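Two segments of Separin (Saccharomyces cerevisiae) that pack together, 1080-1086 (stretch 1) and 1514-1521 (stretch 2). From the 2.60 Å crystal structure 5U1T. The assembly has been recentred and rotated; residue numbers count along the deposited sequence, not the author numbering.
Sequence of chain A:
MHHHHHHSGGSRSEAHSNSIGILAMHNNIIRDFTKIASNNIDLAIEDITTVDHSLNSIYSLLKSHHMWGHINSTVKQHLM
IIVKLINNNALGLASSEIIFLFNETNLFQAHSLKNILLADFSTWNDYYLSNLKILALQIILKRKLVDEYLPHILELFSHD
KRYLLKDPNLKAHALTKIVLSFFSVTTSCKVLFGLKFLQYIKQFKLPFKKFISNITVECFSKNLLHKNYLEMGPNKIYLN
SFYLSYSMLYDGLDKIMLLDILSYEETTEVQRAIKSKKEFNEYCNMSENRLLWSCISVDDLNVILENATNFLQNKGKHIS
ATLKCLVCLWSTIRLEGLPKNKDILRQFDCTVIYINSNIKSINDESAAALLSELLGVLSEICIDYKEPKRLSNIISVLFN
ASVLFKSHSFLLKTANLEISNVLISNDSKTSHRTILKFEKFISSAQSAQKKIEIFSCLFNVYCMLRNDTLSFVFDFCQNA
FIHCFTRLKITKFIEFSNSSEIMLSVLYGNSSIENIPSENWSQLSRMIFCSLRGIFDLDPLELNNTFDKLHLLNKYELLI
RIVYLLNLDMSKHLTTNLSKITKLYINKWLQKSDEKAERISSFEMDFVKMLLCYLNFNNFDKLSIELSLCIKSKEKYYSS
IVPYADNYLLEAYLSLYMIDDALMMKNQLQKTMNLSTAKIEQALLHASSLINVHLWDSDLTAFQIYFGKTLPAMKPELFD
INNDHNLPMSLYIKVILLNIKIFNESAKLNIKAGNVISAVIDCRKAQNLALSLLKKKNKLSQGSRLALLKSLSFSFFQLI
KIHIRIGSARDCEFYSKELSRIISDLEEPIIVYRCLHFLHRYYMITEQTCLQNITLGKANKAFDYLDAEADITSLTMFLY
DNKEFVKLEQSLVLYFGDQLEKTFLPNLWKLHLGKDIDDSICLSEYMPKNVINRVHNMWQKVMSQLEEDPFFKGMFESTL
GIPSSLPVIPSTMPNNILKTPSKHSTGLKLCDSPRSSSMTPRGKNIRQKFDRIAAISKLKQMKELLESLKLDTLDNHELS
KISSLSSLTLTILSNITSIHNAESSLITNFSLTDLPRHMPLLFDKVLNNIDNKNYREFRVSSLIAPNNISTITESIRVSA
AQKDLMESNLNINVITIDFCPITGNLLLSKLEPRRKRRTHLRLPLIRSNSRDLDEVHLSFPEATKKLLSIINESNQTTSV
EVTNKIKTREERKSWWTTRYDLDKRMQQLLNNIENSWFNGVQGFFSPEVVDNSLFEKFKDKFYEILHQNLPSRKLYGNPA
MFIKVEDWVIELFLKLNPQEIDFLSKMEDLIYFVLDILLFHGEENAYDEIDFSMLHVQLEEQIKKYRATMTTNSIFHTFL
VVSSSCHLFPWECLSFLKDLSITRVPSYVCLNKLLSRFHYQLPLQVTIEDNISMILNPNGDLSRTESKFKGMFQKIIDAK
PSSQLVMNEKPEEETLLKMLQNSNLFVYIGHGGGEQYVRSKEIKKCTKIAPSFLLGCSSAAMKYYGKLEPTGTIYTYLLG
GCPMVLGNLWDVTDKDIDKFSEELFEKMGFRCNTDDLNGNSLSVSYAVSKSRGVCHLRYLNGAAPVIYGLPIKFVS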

# COMPACT_ATOMS: atom_id res chain seq x y z
N PRO A 1080 -20.59 10.04 22.86
CA PRO A 1080 -19.45 10.83 22.39
C PRO A 1080 -18.54 11.30 23.52
O PRO A 1080 -17.34 11.36 23.33
N LEU A 1081 -19.10 11.66 24.66
CA LEU A 1081 -18.29 12.20 25.75
C LEU A 1081 -17.39 11.12 26.35
O LEU A 1081 -16.23 11.38 26.65
N LEU A 1082 -17.92 9.92 26.50
CA LEU A 1082 -17.14 8.84 27.07
C LEU A 1082 -16.03 8.44 26.10
O LEU A 1082 -14.89 8.19 26.52
N PHE A 1083 -16.34 8.39 24.82
CA PHE A 1083 -15.33 8.06 23.82
C PHE A 1083 -14.23 9.09 23.86
O PHE A 1083 -13.05 8.75 23.79
N ASP A 1084 -14.62 10.35 23.99
CA ASP A 1084 -13.66 11.44 24.10
C ASP A 1084 -12.74 11.22 25.28
O ASP A 1084 -11.52 11.30 25.14
N LYS A 1085 -13.33 10.93 26.44
CA LYS A 1085 -12.55 10.72 27.66
C LYS A 1085 -11.60 9.52 27.51
O LYS A 1085 -10.39 9.65 27.70
N VAL A 1086 -12.15 8.36 27.13
CA VAL A 1086 -11.35 7.14 27.03
C VAL A 1086 -10.19 7.25 26.03
O VAL A 1086 -9.04 6.96 26.36
N ILE A 1514 -15.78 23.97 27.56
CA ILE A 1514 -16.79 23.61 28.52
C ILE A 1514 -16.90 22.09 28.79
O ILE A 1514 -16.84 21.64 29.94
N TYR A 1515 -16.96 21.31 27.73
CA TYR A 1515 -17.03 19.87 27.85
C TYR A 1515 -15.74 19.29 28.38
O TYR A 1515 -15.75 18.26 29.03
N THR A 1516 -14.63 19.92 28.07
CA THR A 1516 -13.36 19.40 28.53
C THR A 1516 -13.26 19.48 30.04
O THR A 1516 -12.83 18.54 30.67
N TYR A 1517 -13.68 20.58 30.63
CA TYR A 1517 -13.63 20.70 32.07
C TYR A 1517 -14.50 19.65 32.68
O TYR A 1517 -14.10 18.97 33.60
N LEU A 1518 -15.71 19.49 32.17
CA LEU A 1518 -16.59 18.49 32.75
C LEU A 1518 -15.89 17.14 32.77
O LEU A 1518 -15.97 16.40 33.75
N LEU A 1519 -15.17 16.85 31.69
CA LEU A 1519 -14.49 15.57 31.57
C LEU A 1519 -13.26 15.49 32.47
O LEU A 1519 -12.82 14.40 32.83
N GLY A 1520 -12.71 16.64 32.85
CA GLY A 1520 -11.65 16.69 33.85
C GLY A 1520 -12.17 16.50 35.26
O GLY A 1520 -11.39 16.46 36.22
N GLY A 1521 -13.48 16.39 35.42
CA GLY A 1521 -14.04 16.13 36.73
C GLY A 1521 -14.41 17.40 37.47
O GLY A 1521 -14.65 17.38 38.67

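The contact is small, and one face of the first helix makes it: Leu-1081, Asp-1084 and Lys-1085, spaced so that all three point their CA-to-CB bonds toward the second helix, which crosses at 69° with the axes 10.8 Å apart. Pro-1080 touches nothing across the gap.

Leu-1081, in the m, t rotamer, lays its CD2 over one face of the Tyr-1515 ring, 4.2 Å from the centroid, a CH-pi contact whose closest pair is Leu-1081 CD2 to Tyr-1515 CD2 at 3.9 Å. Tyr-1515 holds chi1 at m. The CB of Leu-1081 also meets Leu-1519 CD2 at 4.4 Å. Leu-1082 points away, and Phe-1083 is out of reach.

Asp-1084, chi1 t, brings OD1 to 3.3 Å from Leu-1519 CD1; CD1 is a methyl carbon, so the contact is packing; both carboxylate oxygens find their hydrogen bonds elsewhere in the structure.

Lys-1085 extends as t, p, t, t, its CB 4.2 Å from Leu-1519 CD2, and its NZ donates a hydrogen bond to Leu-1519 O at 2.7 Å, near the end of the second helix. Val-1086 lies beyond reach.

The rule is a central leucine: Leu-1519, m, t, has the largest covered area and touches all three inward residues, while one long lysine supplies the polar link to its backbone.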

# COMPACT_ATOMS: atom_id res chain seq x y z
CB PRO A 1080 -20.11 12.03 21.72
CG PRO A 1080 -21.52 11.63 21.47
CD PRO A 1080 -21.87 10.68 22.54
CB LEU A 1081 -19.17 12.83 26.83
CG LEU A 1081 -20.01 14.01 26.34
CD1 LEU A 1081 -21.16 14.36 27.33
CD2 LEU A 1081 -19.15 15.23 26.07
CB LEU A 1082 -18.03 7.65 27.38
CG LEU A 1082 -17.28 6.47 27.99
CD1 LEU A 1082 -16.96 6.68 29.46
CD2 LEU A 1082 -18.10 5.22 27.78
CB PHE A 1083 -15.94 7.97 22.42
CG PHE A 1083 -16.41 6.59 22.07
CD1 PHE A 1083 -15.59 5.49 22.31
CD2 PHE A 1083 -17.66 6.39 21.52
CE1 PHE A 1083 -16.01 4.22 22.00
CE2 PHE A 1083 -18.08 5.11 21.20
CZ PHE A 1083 -17.26 4.03 21.44
CB ASP A 1084 -14.36 12.78 24.25
CG ASP A 1084 -13.39 13.94 24.20
OD1 ASP A 1084 -12.74 14.22 25.23
OD2 ASP A 1084 -13.26 14.56 23.14
CB LYS A 1085 -13.48 10.54 28.86
CG LYS A 1085 -12.79 10.31 30.20
CD LYS A 1085 -12.17 11.56 30.80
CE LYS A 1085 -11.65 11.27 32.21
NZ LYS A 1085 -10.94 12.42 32.87
CB VAL A 1086 -12.22 5.93 26.63
CG1 VAL A 1086 -11.34 4.74 26.27
CG2 VAL A 1086 -13.16 5.57 27.77
CB ILE A 1514 -18.11 24.16 28.00
CG1 ILE A 1514 -19.25 23.69 28.87
CG2 ILE A 1514 -18.23 23.91 26.45
CD1 ILE A 1514 -19.18 24.35 30.16
CB TYR A 1515 -17.26 19.23 26.48
CG TYR A 1515 -18.67 19.24 25.99
CD1 TYR A 1515 -19.71 19.66 26.78
CD2 TYR A 1515 -18.96 18.84 24.71
CE1 TYR A 1515 -21.00 19.67 26.31
CE2 TYR A 1515 -20.24 18.85 24.23
CZ TYR A 1515 -21.25 19.26 25.03
OH TYR A 1515 -22.52 19.26 24.55
CB THR A 1516 -12.16 20.04 27.84
OG1 THR A 1516 -11.80 21.23 28.52
CG2 THR A 1516 -12.48 20.36 26.44
CB TYR A 1517 -14.06 22.06 32.54
CG TYR A 1517 -12.99 23.09 32.48
CD1 TYR A 1517 -12.43 23.45 31.29
CD2 TYR A 1517 -12.55 23.72 33.62
CE1 TYR A 1517 -11.45 24.41 31.23
CE2 TYR A 1517 -11.57 24.68 33.56
CZ TYR A 1517 -11.03 25.01 32.36
OH TYR A 1517 -10.05 25.96 32.29
CB LEU A 1518 -17.90 18.41 31.97
CG LEU A 1518 -18.86 19.55 32.26
CD1 LEU A 1518 -20.10 19.50 31.36
CD2 LEU A 1518 -19.25 19.48 33.71
CB LEU A 1519 -14.09 15.33 30.11
CG LEU A 1519 -15.27 15.01 29.19
CD1 LEU A 1519 -14.78 14.81 27.77
CD2 LEU A 1519 -15.99 13.78 29.70